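PDB 1ZBS: uncharacterized protein from Porphyromonas gingivalis, which is of unknown function but probably acts as an N-acetylglucosamine kinase, phosphorylating the sugar with ATP. Local coordinates for residues Pro76-Ala81 with Ile92-Asp97; Glu165-Ala170 with Leu207-Val212; Asp222-Asn227 with Leu236-Ile241; Lys11-Ile16 with Leu267-Glu272. All blocks are in the same frame, centred on the assembly; numbering follows the deposited sequence.

Contact 1. Residues Pro76-Ala81 with Ile92-Asp97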
loop_
_atom_site.group_PDB
_atom_site.type_symbol
_atom_site.label_atom_id
_atom_site.label_comp_id
_atom_site.label_asym_id
_atom_site.label_seq_id
_atom_site.Cartn_x
_atom_site.Cartn_y
_atom_site.Cartn_z
ATOM N N PRO A 76 -18.063 -14.201 -18.906
ATOM C CA PRO A 76 -19.377 -14.714 -19.315
ATOM C C PRO A 76 -20.536 -14.242 -18.447
ATOM O O PRO A 76 -21.691 -14.545 -18.727
ATOM C CB PRO A 76 -19.190 -16.228 -19.251
ATOM C CG PRO A 76 -18.181 -16.397 -18.163
ATOM C CD PRO A 76 -17.184 -15.314 -18.502
HETATM N N MSE A 77 -20.225 -13.502 -17.395
HETATM C CA MSE A 77 -21.256 -13.005 -16.505
HETATM C C MSE A 77 -21.746 -11.658 -17.040
HETATM O O MSE A 77 -22.948 -11.401 -17.119
HETATM C CB MSE A 77 -20.684 -12.883 -15.086
HETATM C CG MSE A 77 -21.687 -12.502 -14.009
HETATM SE SE MSE A 77 -22.108 -10.608 -14.000
HETATM C CE MSE A 77 -20.855 -10.024 -12.632
ATOM N N LEU A 78 -20.809 -10.801 -17.422
ATOM C CA LEU A 78 -21.171 -9.498 -17.966
ATOM C C LEU A 78 -21.803 -9.712 -19.332
ATOM O O LEU A 78 -22.633 -8.922 -19.774
ATOM C CB LEU A 78 -19.929 -8.619 -18.095
ATOM C CG LEU A 78 -20.138 -7.190 -18.597
ATOM C CD1 LEU A 78 -21.212 -6.484 -17.787
ATOM C CD2 LEU A 78 -18.810 -6.455 -18.500
ATOM N N ASN A 79 -21.402 -10.793 -19.993
ATOM C CA ASN A 79 -21.930 -11.131 -21.307
ATOM C C ASN A 79 -23.427 -11.406 -21.169
ATOM O O ASN A 79 -24.219 -11.004 -22.019
ATOM C CB ASN A 79 -21.203 -12.363 -21.863
ATOM C CG ASN A 79 -21.647 -12.722 -23.273
ATOM O OD1 ASN A 79 -22.824 -12.984 -23.522
ATOM N ND2 ASN A 79 -20.699 -12.743 -24.203
ATOM N N GLU A 80 -23.811 -12.076 -20.086
ATOM C CA GLU A 80 -25.216 -12.385 -19.841
ATOM C C GLU A 80 -26.001 -11.126 -19.507
ATOM O O GLU A 80 -27.128 -10.948 -19.974
ATOM C CB GLU A 80 -25.353 -13.384 -18.693
ATOM C CG GLU A 80 -24.757 -14.746 -18.989
ATOM C CD GLU A 80 -24.989 -15.731 -17.862
ATOM O OE1 GLU A 80 -26.166 -15.944 -17.497
ATOM O OE2 GLU A 80 -23.996 -16.291 -17.340
ATOM N N ALA A 81 -25.402 -10.261 -18.695
ATOM C CA ALA A 81 -26.023 -9.003 -18.289
ATOM C C ALA A 81 -26.240 -8.108 -19.503
ATOM O O ALA A 81 -27.310 -7.524 -19.671
ATOM C CB ALA A 81 -25.136 -8.291 -17.268
ATOM N N ILE A 92 -22.044 -10.561 -28.952
ATOM C CA ILE A 92 -21.627 -9.910 -27.717
ATOM C C ILE A 92 -20.335 -10.527 -27.196
ATOM O O ILE A 92 -20.327 -11.659 -26.710
ATOM C CB ILE A 92 -22.712 -10.036 -26.643
ATOM C CG1 ILE A 92 -22.119 -9.730 -25.271
ATOM C CG2 ILE A 92 -23.334 -11.420 -26.697
ATOM C CD1 ILE A 92 -21.546 -8.338 -25.165
ATOM N N GLU A 93 -19.245 -9.771 -27.300
ATOM C CA GLU A 93 -17.929 -10.227 -26.859
ATOM C C GLU A 93 -17.383 -9.386 -25.708
ATOM O O GLU A 93 -17.375 -8.155 -25.772
ATOM C CB GLU A 93 -16.949 -10.185 -28.036
ATOM C CG GLU A 93 -17.229 -11.199 -29.140
ATOM C CD GLU A 93 -16.224 -11.100 -30.274
ATOM O OE1 GLU A 93 -15.011 -11.068 -29.987
ATOM O OE2 GLU A 93 -16.643 -11.061 -31.451
ATOM N N VAL A 94 -16.922 -10.058 -24.656
ATOM C CA VAL A 94 -16.368 -9.380 -23.486
ATOM C C VAL A 94 -14.913 -9.789 -23.327
ATOM O O VAL A 94 -14.599 -10.978 -23.290
ATOM C CB VAL A 94 -17.141 -9.752 -22.205
ATOM C CG1 VAL A 94 -16.845 -8.746 -21.107
ATOM C CG2 VAL A 94 -18.632 -9.797 -22.495
ATOM N N ALA A 95 -14.029 -8.801 -23.243
ATOM C CA ALA A 95 -12.599 -9.062 -23.107
ATOM C C ALA A 95 -11.946 -8.067 -22.154
ATOM O O ALA A 95 -12.524 -7.031 -21.832
ATOM C CB ALA A 95 -11.930 -8.994 -24.472
ATOM N N GLY A 96 -10.734 -8.391 -21.711
ATOM C CA GLY A 96 -10.018 -7.521 -20.797
ATOM C C GLY A 96 -9.600 -6.200 -21.414
ATOM O O GLY A 96 -9.506 -6.072 -22.639
ATOM N N ASP A 97 -9.345 -5.212 -20.564
ATOM C CA ASP A 97 -8.935 -3.901 -21.035
ATOM C C ASP A 97 -7.529 -3.897 -21.630
ATOM O O ASP A 97 -7.207 -3.056 -22.474
ATOM C CB ASP A 97 -9.025 -2.866 -19.905
ATOM C CG ASP A 97 -8.226 -3.256 -18.669
ATOM O OD1 ASP A 97 -7.958 -2.358 -17.844
ATOM O OD2 ASP A 97 -7.871 -4.448 -18.505
#
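Asn79 and Leu78 turn the inner side of helix 75-85 onto Ile92 and Val94 of strand 91-95, inside a beta-alpha-beta unit whose first strand is 62-67. It illustrates how the helix of a beta-alpha-beta crossover packs against the strand that follows it. The segments run at 145°, closer to antiparallel than to perpendicular, with axes 8.0 Å apart.

The polar part is a single side-chain to backbone bond. Asn79 CG stands anti to the backbone N (chi1 -176°), which carries the amide to the strand, where ND2 reaches Ile92 O at 2.8 Å. The N-H...O angle is only 119°, so the bond is weak despite its length. The neighbouring Glu93 uses its backbone to pair with Val63 and Phe65, so Ile92 O probably points away from strand 62-67, strand 91-95 being outermost in the sheet of this chain, and the amide of Asn79 may partly meet its need.

The same amide makes van der Waals contact with the Ile92 side chain, crossing it at a slant with OD1 3.6 Å from Ile92 CG2. The apolar part lies beside this bond. One step along the strand face, Val94 divides its two methyls: CG2 packs against Asn79 CB at 3.7 Å, while CG1 turns toward Leu78. Leu78, which also rests on Phe65 and Ile31, crosses Val94 at about a right angle, with CD2 4.0 Å from Val94 CG1.

Contact 2. Residues Glu165-Ala170 with Leu207-Val212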
loop_
_atom_site.group_PDB
_atom_site.type_symbol
_atom_site.label_atom_id
_atom_site.label_comp_id
_atom_site.label_asym_id
_atom_site.label_seq_id
_atom_site.Cartn_x
_atom_site.Cartn_y
_atom_site.Cartn_z
ATOM N N GLU A 165 10.019 23.482 0.827
ATOM C CA GLU A 165 9.220 24.087 1.893
ATOM C C GLU A 165 7.980 24.741 1.308
ATOM O O GLU A 165 8.055 25.458 0.308
ATOM C CB GLU A 165 10.050 25.141 2.647
ATOM C CG GLU A 165 9.493 25.602 4.017
ATOM C CD GLU A 165 8.252 26.502 3.928
ATOM O OE1 GLU A 165 8.280 27.515 3.193
ATOM O OE2 GLU A 165 7.253 26.200 4.619
ATOM N N GLY A 166 6.839 24.483 1.938
ATOM C CA GLY A 166 5.589 25.058 1.475
ATOM C C GLY A 166 4.751 24.172 0.566
ATOM O O GLY A 166 3.528 24.303 0.547
ATOM N N LEU A 167 5.387 23.274 -0.184
ATOM C CA LEU A 167 4.651 22.399 -1.097
ATOM C C LEU A 167 3.615 21.577 -0.354
ATOM O O LEU A 167 2.491 21.392 -0.830
ATOM C CB LEU A 167 5.601 21.453 -1.840
ATOM C CG LEU A 167 5.012 20.659 -3.018
ATOM C CD1 LEU A 167 4.335 21.609 -3.995
ATOM C CD2 LEU A 167 6.114 19.876 -3.723
ATOM N N CYS A 168 3.990 21.080 0.817
ATOM C CA CYS A 168 3.068 20.272 1.596
ATOM C C CYS A 168 1.848 21.102 1.940
ATOM O O CYS A 168 0.720 20.700 1.664
ATOM C CB CYS A 168 3.744 19.778 2.878
ATOM S SG CYS A 168 2.746 18.604 3.813
ATOM N N GLU A 169 2.079 22.269 2.534
ATOM C CA GLU A 169 0.984 23.148 2.912
ATOM C C GLU A 169 0.181 23.592 1.691
ATOM O O GLU A 169 -1.029 23.780 1.777
ATOM C CB GLU A 169 1.509 24.372 3.676
ATOM C CG GLU A 169 2.178 24.043 5.007
ATOM C CD GLU A 169 3.674 23.812 4.872
ATOM O OE1 GLU A 169 4.081 22.949 4.068
ATOM O OE2 GLU A 169 4.444 24.499 5.573
ATOM N N ALA A 170 0.855 23.746 0.556
ATOM C CA ALA A 170 0.189 24.150 -0.678
ATOM C C ALA A 170 -0.737 23.029 -1.169
ATOM O O ALA A 170 -1.822 23.293 -1.692
ATOM C CB ALA A 170 1.224 24.482 -1.748
ATOM N N LEU A 207 5.872 19.493 -12.152
ATOM C CA LEU A 207 7.021 18.785 -12.724
ATOM C C LEU A 207 8.242 19.691 -12.852
ATOM O O LEU A 207 9.363 19.216 -13.053
ATOM C CB LEU A 207 6.658 18.232 -14.104
ATOM C CG LEU A 207 5.626 17.106 -14.138
ATOM C CD1 LEU A 207 5.189 16.841 -15.572
ATOM C CD2 LEU A 207 6.225 15.864 -13.513
ATOM N N ASP A 208 8.016 20.999 -12.756
ATOM C CA ASP A 208 9.102 21.963 -12.852
ATOM C C ASP A 208 9.988 21.880 -11.620
ATOM O O ASP A 208 11.073 22.457 -11.586
ATOM C CB ASP A 208 8.553 23.392 -13.021
ATOM C CG ASP A 208 7.231 23.612 -12.295
ATOM O OD1 ASP A 208 6.200 23.037 -12.728
ATOM O OD2 ASP A 208 7.221 24.368 -11.294
ATOM N N ILE A 209 9.520 21.156 -10.610
ATOM C CA ILE A 209 10.272 20.979 -9.372
ATOM C C ILE A 209 11.026 19.653 -9.457
ATOM O O ILE A 209 10.432 18.615 -9.760
ATOM C CB ILE A 209 9.334 20.923 -8.149
ATOM C CG1 ILE A 209 8.530 22.227 -8.038
ATOM C CG2 ILE A 209 10.136 20.670 -6.900
ATOM C CD1 ILE A 209 7.522 22.221 -6.909
ATOM N N PRO A 210 12.343 19.668 -9.179
ATOM C CA PRO A 210 13.219 18.487 -9.214
ATOM C C PRO A 210 12.674 17.251 -8.500
ATOM O O PRO A 210 12.462 16.207 -9.118
ATOM C CB PRO A 210 14.504 18.997 -8.564
ATOM C CG PRO A 210 14.546 20.413 -9.020
ATOM C CD PRO A 210 13.113 20.866 -8.801
ATOM N N ALA A 211 12.462 17.382 -7.193
ATOM C CA ALA A 211 11.953 16.292 -6.369
ATOM C C ALA A 211 10.728 15.608 -6.970
ATOM O O ALA A 211 10.586 14.392 -6.886
ATOM C CB ALA A 211 11.625 16.817 -4.980
ATOM N N VAL A 212 9.845 16.396 -7.570
ATOM C CA VAL A 212 8.623 15.876 -8.179
ATOM C C VAL A 212 8.936 15.105 -9.457
ATOM O O VAL A 212 8.480 13.976 -9.634
ATOM C CB VAL A 212 7.640 17.031 -8.510
ATOM C CG1 VAL A 212 6.405 16.499 -9.213
ATOM C CG2 VAL A 212 7.242 17.749 -7.227
#
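The bond from Ala170 N to Gly166 O, at 2.7 Å, closes the first turn of helix 167-174 and so fixes the backbone of Leu167, the residue that meets Ile209 and Val212. Gly166 is the N-cap of that helix, and its backbone has a positive phi of 96°, a conformation in which a side chain would press on the preceding carbonyl. The partner segment also begins a helix: Ile209 is at the N-cap position of helix 210-229, and Val212 follows within its first turn. What results is the meeting of two helix starts in the all-helical region between strands 130-133 and 238-241, at the periphery of the chain. Their backbones stay well apart, the nearest CA atoms, those of Leu167 and Ile209, being 10.1 Å from each other, and three side chains bridge the gap. Leu167 and Ile209 reach toward each other tip to tip; Ile209 is extended (chi2 177°), which carries its CD1 to within 4.2 Å of Leu167 CD2. That same leucine methyl also touches Val212 CG2 at 4.3 Å. Leu158 of helix 147-159 and Phe202 of helix 200-204 pack on Leu167 as well, while Met163 lies against Val212.

Contact 3. Residues Asp222-Asn227 with Leu236-Ile241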
loop_
_atom_site.group_PDB
_atom_site.type_symbol
_atom_site.label_atom_id
_atom_site.label_comp_id
_atom_site.label_asym_id
_atom_site.label_seq_id
_atom_site.Cartn_x
_atom_site.Cartn_y
_atom_site.Cartn_z
ATOM N N ASP A 222 10.869 2.249 -13.173
ATOM C CA ASP A 222 10.537 1.051 -12.418
ATOM C C ASP A 222 9.513 0.216 -13.163
ATOM O O ASP A 222 9.578 -1.014 -13.165
ATOM C CB ASP A 222 9.937 1.424 -11.060
ATOM C CG ASP A 222 10.858 1.113 -9.914
ATOM O OD1 ASP A 222 11.558 2.039 -9.446
ATOM O OD2 ASP A 222 10.883 -0.065 -9.485
ATOM N N PHE A 223 8.537 0.891 -13.763
ATOM C CA PHE A 223 7.514 0.183 -14.512
ATOM C C PHE A 223 8.148 -0.575 -15.672
ATOM O O PHE A 223 7.848 -1.753 -15.885
ATOM C CB PHE A 223 6.442 1.142 -15.036
ATOM C CG PHE A 223 5.520 0.513 -16.046
ATOM C CD1 PHE A 223 5.775 0.643 -17.408
ATOM C CD2 PHE A 223 4.426 -0.244 -15.639
ATOM C CE1 PHE A 223 4.958 0.013 -18.350
ATOM C CE2 PHE A 223 3.600 -0.880 -16.569
ATOM C CZ PHE A 223 3.865 -0.750 -17.931
ATOM N N LEU A 224 9.032 0.083 -16.415
ATOM C CA LEU A 224 9.677 -0.578 -17.548
ATOM C C LEU A 224 10.484 -1.782 -17.088
ATOM O O LEU A 224 10.338 -2.890 -17.616
ATOM C CB LEU A 224 10.595 0.399 -18.284
ATOM C CG LEU A 224 9.845 1.537 -18.970
ATOM C CD1 LEU A 224 10.833 2.547 -19.539
ATOM C CD2 LEU A 224 8.963 0.958 -20.066
ATOM N N VAL A 225 11.329 -1.554 -16.091
ATOM C CA VAL A 225 12.171 -2.604 -15.549
ATOM C C VAL A 225 11.402 -3.869 -15.159
ATOM O O VAL A 225 11.678 -4.952 -15.672
ATOM C CB VAL A 225 12.944 -2.099 -14.310
ATOM C CG1 VAL A 225 13.780 -3.232 -13.719
ATOM C CG2 VAL A 225 13.852 -0.928 -14.700
ATOM N N ARG A 226 10.429 -3.725 -14.265
ATOM C CA ARG A 226 9.656 -4.865 -13.774
ATOM C C ARG A 226 8.452 -5.277 -14.609
ATOM O O ARG A 226 7.757 -6.234 -14.260
ATOM C CB ARG A 226 9.181 -4.569 -12.360
ATOM C CG ARG A 226 10.267 -3.983 -11.489
ATOM C CD ARG A 226 9.669 -3.031 -10.480
ATOM N NE ARG A 226 8.958 -3.717 -9.412
ATOM C CZ ARG A 226 9.489 -3.985 -8.221
ATOM N NH1 ARG A 226 10.737 -3.625 -7.953
ATOM N NH2 ARG A 226 8.762 -4.583 -7.285
ATOM N N ASN A 227 8.190 -4.573 -15.705
ATOM C CA ASN A 227 7.022 -4.911 -16.513
ATOM C C ASN A 227 7.274 -5.078 -18.010
ATOM O O ASN A 227 6.530 -5.792 -18.684
ATOM C CB ASN A 227 5.918 -3.855 -16.294
ATOM C CG ASN A 227 5.444 -3.789 -14.845
ATOM O OD1 ASN A 227 4.669 -4.631 -14.398
ATOM N ND2 ASN A 227 5.915 -2.789 -14.104
ATOM N N LEU A 236 10.722 -4.383 -30.322
ATOM C CA LEU A 236 9.340 -3.920 -30.393
ATOM C C LEU A 236 9.184 -2.558 -29.751
ATOM O O LEU A 236 9.641 -2.330 -28.635
ATOM C CB LEU A 236 8.408 -4.904 -29.697
ATOM C CG LEU A 236 7.883 -6.097 -30.488
ATOM C CD1 LEU A 236 8.829 -6.473 -31.619
ATOM C CD2 LEU A 236 7.693 -7.265 -29.509
ATOM N N PRO A 237 8.545 -1.622 -30.461
ATOM C CA PRO A 237 8.334 -0.272 -29.927
ATOM C C PRO A 237 7.245 -0.310 -28.848
ATOM O O PRO A 237 6.291 -1.081 -28.952
ATOM C CB PRO A 237 7.906 0.514 -31.161
ATOM C CG PRO A 237 7.133 -0.508 -31.940
ATOM C CD PRO A 237 8.050 -1.721 -31.845
ATOM N N LEU A 238 7.389 0.517 -27.817
ATOM C CA LEU A 238 6.416 0.565 -26.719
ATOM C C LEU A 238 5.186 1.421 -27.014
ATOM O O LEU A 238 5.296 2.604 -27.328
ATOM C CB LEU A 238 7.091 1.092 -25.451
ATOM C CG LEU A 238 7.876 0.119 -24.570
ATOM C CD1 LEU A 238 8.657 -0.861 -25.415
ATOM C CD2 LEU A 238 8.797 0.907 -23.645
ATOM N N HIS A 239 4.014 0.815 -26.902
ATOM C CA HIS A 239 2.766 1.520 -27.128
ATOM C C HIS A 239 2.086 1.711 -25.782
ATOM O O HIS A 239 1.995 0.773 -24.991
ATOM C CB HIS A 239 1.876 0.719 -28.076
ATOM C CG HIS A 239 2.374 0.704 -29.487
ATOM N ND1 HIS A 239 2.338 1.818 -30.299
ATOM C CD2 HIS A 239 2.949 -0.278 -30.223
ATOM C CE1 HIS A 239 2.868 1.524 -31.471
ATOM N NE2 HIS A 239 3.248 0.259 -31.451
ATOM N N PHE A 240 1.611 2.923 -25.514
ATOM C CA PHE A 240 0.977 3.215 -24.226
ATOM C C PHE A 240 -0.403 3.809 -24.321
ATOM O O PHE A 240 -0.744 4.509 -25.278
ATOM C CB PHE A 240 1.831 4.189 -23.410
ATOM C CG PHE A 240 3.100 3.595 -22.879
ATOM C CD1 PHE A 240 3.176 3.148 -21.561
ATOM C CD2 PHE A 240 4.231 3.508 -23.687
ATOM C CE1 PHE A 240 4.361 2.630 -21.045
ATOM C CE2 PHE A 240 5.428 2.988 -23.188
ATOM C CZ PHE A 240 5.492 2.550 -21.862
ATOM N N ILE A 241 -1.200 3.540 -23.299
ATOM C CA ILE A 241 -2.543 4.080 -23.242
ATOM C C ILE A 241 -2.795 4.556 -21.810
ATOM O O ILE A 241 -2.153 4.086 -20.876
ATOM C CB ILE A 241 -3.571 3.009 -23.674
ATOM C CG1 ILE A 241 -4.696 3.682 -24.447
ATOM C CG2 ILE A 241 -4.104 2.243 -22.480
ATOM C CD1 ILE A 241 -4.280 4.080 -25.861
#
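Leu238, the first residue of strand 238-241 to meet helix 210-229, directs its side chain at Leu224. The strand is an inner member of the second five-stranded mixed sheet, whose 3-2-1-4-5 order is that of the ribonuclease H-like fold of ASKHA proteins, and the contact shows how a helix can be packed on such a sheet largely through apolar side chains. The helix and strand axes are 12.9 Å apart and run at 118°, so the layer between them is filled by large apolar side chains. Beyond this layer the helix has polar ties as well: Arg226 is paired with Glu144, and Asn227 OD1 bonds to Lys160 NZ of the second subunit.

Leu238 CD2 approaches Leu224 CD2 to 3.6 Å, the two leucines crossing at a slant. The backbone of Leu238 is meanwhile engaged with Thr262 and Gly264, and Ile256 of helix 249-258 packs against its side chain. Next in the strand, His239 faces the other way and bonds through ND1 to Ser265 OG. Phe240 returns to the helix side and meets two partners. Toward Phe223 the two side chains run past each other in opposite directions; CE1 of Phe223 and CE1 of Phe240 lie 3.8 Å apart. Phe223 reaches this place with CG anti to the backbone N (chi1 168°), and both rings also touch Cys114 of strand 111-116. The remaining partner of Phe240 is Leu224, whose CD2 sits at the edge of its ring, near the ring plane and 4.2 Å from Phe240 CZ.

Contact 4. Residues Lys11-Ile16 with Leu267-Glu272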
loop_
_atom_site.group_PDB
_atom_site.type_symbol
_atom_site.label_atom_id
_atom_site.label_comp_id
_atom_site.label_asym_id
_atom_site.label_seq_id
_atom_site.Cartn_x
_atom_site.Cartn_y
_atom_site.Cartn_z
ATOM N N LYS A 11 -14.153 4.973 -14.613
ATOM C CA LYS A 11 -15.365 5.145 -15.413
ATOM C C LYS A 11 -15.376 4.207 -16.628
ATOM O O LYS A 11 -14.392 3.519 -16.907
ATOM C CB LYS A 11 -15.480 6.602 -15.886
ATOM C CG LYS A 11 -14.831 6.897 -17.251
ATOM C CD LYS A 11 -13.306 6.795 -17.245
ATOM C CE LYS A 11 -12.643 8.080 -16.713
ATOM N NZ LYS A 11 -11.128 7.995 -16.756
ATOM N N THR A 12 -16.495 4.180 -17.345
ATOM C CA THR A 12 -16.612 3.340 -18.531
ATOM C C THR A 12 -16.933 4.210 -19.736
ATOM O O THR A 12 -17.905 4.959 -19.717
ATOM C CB THR A 12 -17.722 2.300 -18.379
ATOM O OG1 THR A 12 -17.574 1.626 -17.125
ATOM C CG2 THR A 12 -17.648 1.282 -19.509
ATOM N N ASP A 13 -16.114 4.117 -20.779
ATOM C CA ASP A 13 -16.337 4.912 -21.979
ATOM C C ASP A 13 -17.066 4.098 -23.050
ATOM O O ASP A 13 -16.628 3.010 -23.421
ATOM C CB ASP A 13 -15.004 5.420 -22.528
ATOM C CG ASP A 13 -15.184 6.515 -23.558
ATOM O OD1 ASP A 13 -14.164 7.026 -24.070
ATOM O OD2 ASP A 13 -16.349 6.865 -23.854
ATOM N N TRP A 14 -18.180 4.634 -23.539
ATOM C CA TRP A 14 -18.974 3.960 -24.557
ATOM C C TRP A 14 -19.003 4.717 -25.883
ATOM O O TRP A 14 -18.834 5.943 -25.926
ATOM C CB TRP A 14 -20.422 3.778 -24.088
ATOM C CG TRP A 14 -20.616 2.857 -22.933
ATOM C CD1 TRP A 14 -20.680 3.196 -21.614
ATOM C CD2 TRP A 14 -20.802 1.438 -22.991
ATOM N NE1 TRP A 14 -20.903 2.074 -20.844
ATOM C CE2 TRP A 14 -20.979 0.981 -21.665
ATOM C CE3 TRP A 14 -20.838 0.508 -24.036
ATOM C CZ2 TRP A 14 -21.189 -0.366 -21.356
ATOM C CZ3 TRP A 14 -21.048 -0.837 -23.729
ATOM C CH2 TRP A 14 -21.220 -1.259 -22.399
ATOM N N CYS A 15 -19.236 3.975 -26.965
ATOM C CA CYS A 15 -19.332 4.560 -28.297
ATOM C C CYS A 15 -20.139 3.705 -29.261
ATOM O O CYS A 15 -19.917 2.500 -29.385
ATOM C CB CYS A 15 -17.949 4.802 -28.901
ATOM S SG CYS A 15 -18.008 5.228 -30.674
ATOM N N ILE A 16 -21.091 4.343 -29.930
ATOM C CA ILE A 16 -21.917 3.670 -30.917
ATOM C C ILE A 16 -21.336 4.074 -32.267
ATOM O O ILE A 16 -21.478 5.218 -32.692
ATOM C CB ILE A 16 -23.392 4.121 -30.827
ATOM C CG1 ILE A 16 -23.998 3.667 -29.500
ATOM C CG2 ILE A 16 -24.188 3.532 -31.977
ATOM C CD1 ILE A 16 -25.462 4.023 -29.346
ATOM N N LEU A 267 -1.381 7.363 -26.345
ATOM C CA LEU A 267 -2.681 7.999 -26.521
ATOM C C LEU A 267 -3.455 7.877 -25.208
ATOM O O LEU A 267 -3.299 6.898 -24.474
ATOM C CB LEU A 267 -3.469 7.300 -27.636
ATOM C CG LEU A 267 -3.179 7.643 -29.107
ATOM C CD1 LEU A 267 -3.980 6.718 -30.018
ATOM C CD2 LEU A 267 -3.553 9.093 -29.378
ATOM N N GLN A 268 -4.295 8.862 -24.911
ATOM C CA GLN A 268 -5.072 8.822 -23.677
ATOM C C GLN A 268 -6.116 7.698 -23.695
ATOM O O GLN A 268 -6.211 6.918 -22.743
ATOM C CB GLN A 268 -5.735 10.187 -23.435
ATOM C CG GLN A 268 -6.616 10.230 -22.191
ATOM C CD GLN A 268 -6.799 11.637 -21.629
ATOM O OE1 GLN A 268 -6.972 12.606 -22.375
ATOM N NE2 GLN A 268 -6.779 11.750 -20.302
ATOM N N SER A 269 -6.861 7.599 -24.799
ATOM C CA SER A 269 -7.919 6.596 -24.973
ATOM C C SER A 269 -7.683 5.645 -26.153
ATOM O O SER A 269 -7.052 6.004 -27.142
ATOM C CB SER A 269 -9.273 7.309 -25.167
ATOM O OG SER A 269 -10.267 6.443 -25.698
ATOM N N PRO A 270 -8.162 4.397 -26.041
ATOM C CA PRO A 270 -7.999 3.420 -27.122
ATOM C C PRO A 270 -9.263 3.417 -27.979
ATOM O O PRO A 270 -9.378 2.657 -28.935
ATOM C CB PRO A 270 -7.847 2.109 -26.370
ATOM C CG PRO A 270 -8.816 2.294 -25.240
ATOM C CD PRO A 270 -8.508 3.717 -24.777
HETATM N N MSE A 271 -10.213 4.273 -27.623
HETATM C CA MSE A 271 -11.471 4.310 -28.343
HETATM C C MSE A 271 -11.326 4.442 -29.855
HETATM O O MSE A 271 -11.827 3.602 -30.596
HETATM C CB MSE A 271 -12.364 5.424 -27.813
HETATM C CG MSE A 271 -13.803 5.253 -28.252
HETATM SE SE MSE A 271 -14.492 3.470 -27.836
HETATM C CE MSE A 271 -14.117 2.553 -29.485
ATOM N N GLU A 272 -10.652 5.492 -30.313
ATOM C CA GLU A 272 -10.452 5.688 -31.744
ATOM C C GLU A 272 -9.860 4.421 -32.348
ATOM O O GLU A 272 -10.229 4.003 -33.449
ATOM C CB GLU A 272 -9.511 6.866 -32.002
ATOM C CG GLU A 272 -10.140 8.230 -31.737
ATOM C CD GLU A 272 -11.408 8.456 -32.554
ATOM O OE1 GLU A 272 -11.363 8.286 -33.795
ATOM O OE2 GLU A 272 -12.451 8.807 -31.952
HETATM O O HOH W 1 -11.853 5.314 -23.633
#
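The flat carboxylate of Asp13, on strand 11-18, presents its OD1 end toward Ser269, and what it meets there is water. Asp13 OD1 and Ser269 OG are 4.3 Å apart, too far for a direct bond, and a water bridges them: it donates to Asp13 OD1 at 2.9 Å and sits 2.8 Å from Ser269 OG. OD1 is also held by a salt bridge to Arg25 NH2, so the carboxylate is tied within its own sheet as well as to the other segment. Strand 11-18 and strand 2-7 form the hairpin that, in ASKHA kinases, typically carries the first phosphate motif. The facing segment leaves the last strand of the second sheet and enters helix 271-280.

Ser269 serves both sides, since its OG also accepts from Met271 N at 2.9 Å with an N-H...OG angle of 159°, a fairly straight capping bond at the helix start. This fixes the first turn, from which the selenomethionine Met271 reaches back to the strand. Its CG is anti to the backbone N (chi1 -164°), and the chain then bends twice; the side chain also touches Ile4, and SE comes to lie 3.9 Å from Cys15 CB.

How the contacts relate
The four contacts compare two similar sheets and the helical region attached to one of them. Contacts 1 and 4 reach the N-terminal sheet and are only partly buried, which suits their mix of polar and apolar chemistry: a weak hydrogen bond from a side-chain amide in one, a water bridge in the other. Contacts 2 and 3 are buried and rely on hydrocarbon groups across the interface. Both use helix 210-229, whose start lies at the periphery and whose later turns lie on the second sheet; their centres are 27 Å apart. Contacts 3 and 4 touch directly, Phe240 O probably bonding to Leu267 N at 3.1 Å, and contact 4 encloses the other three along the chain.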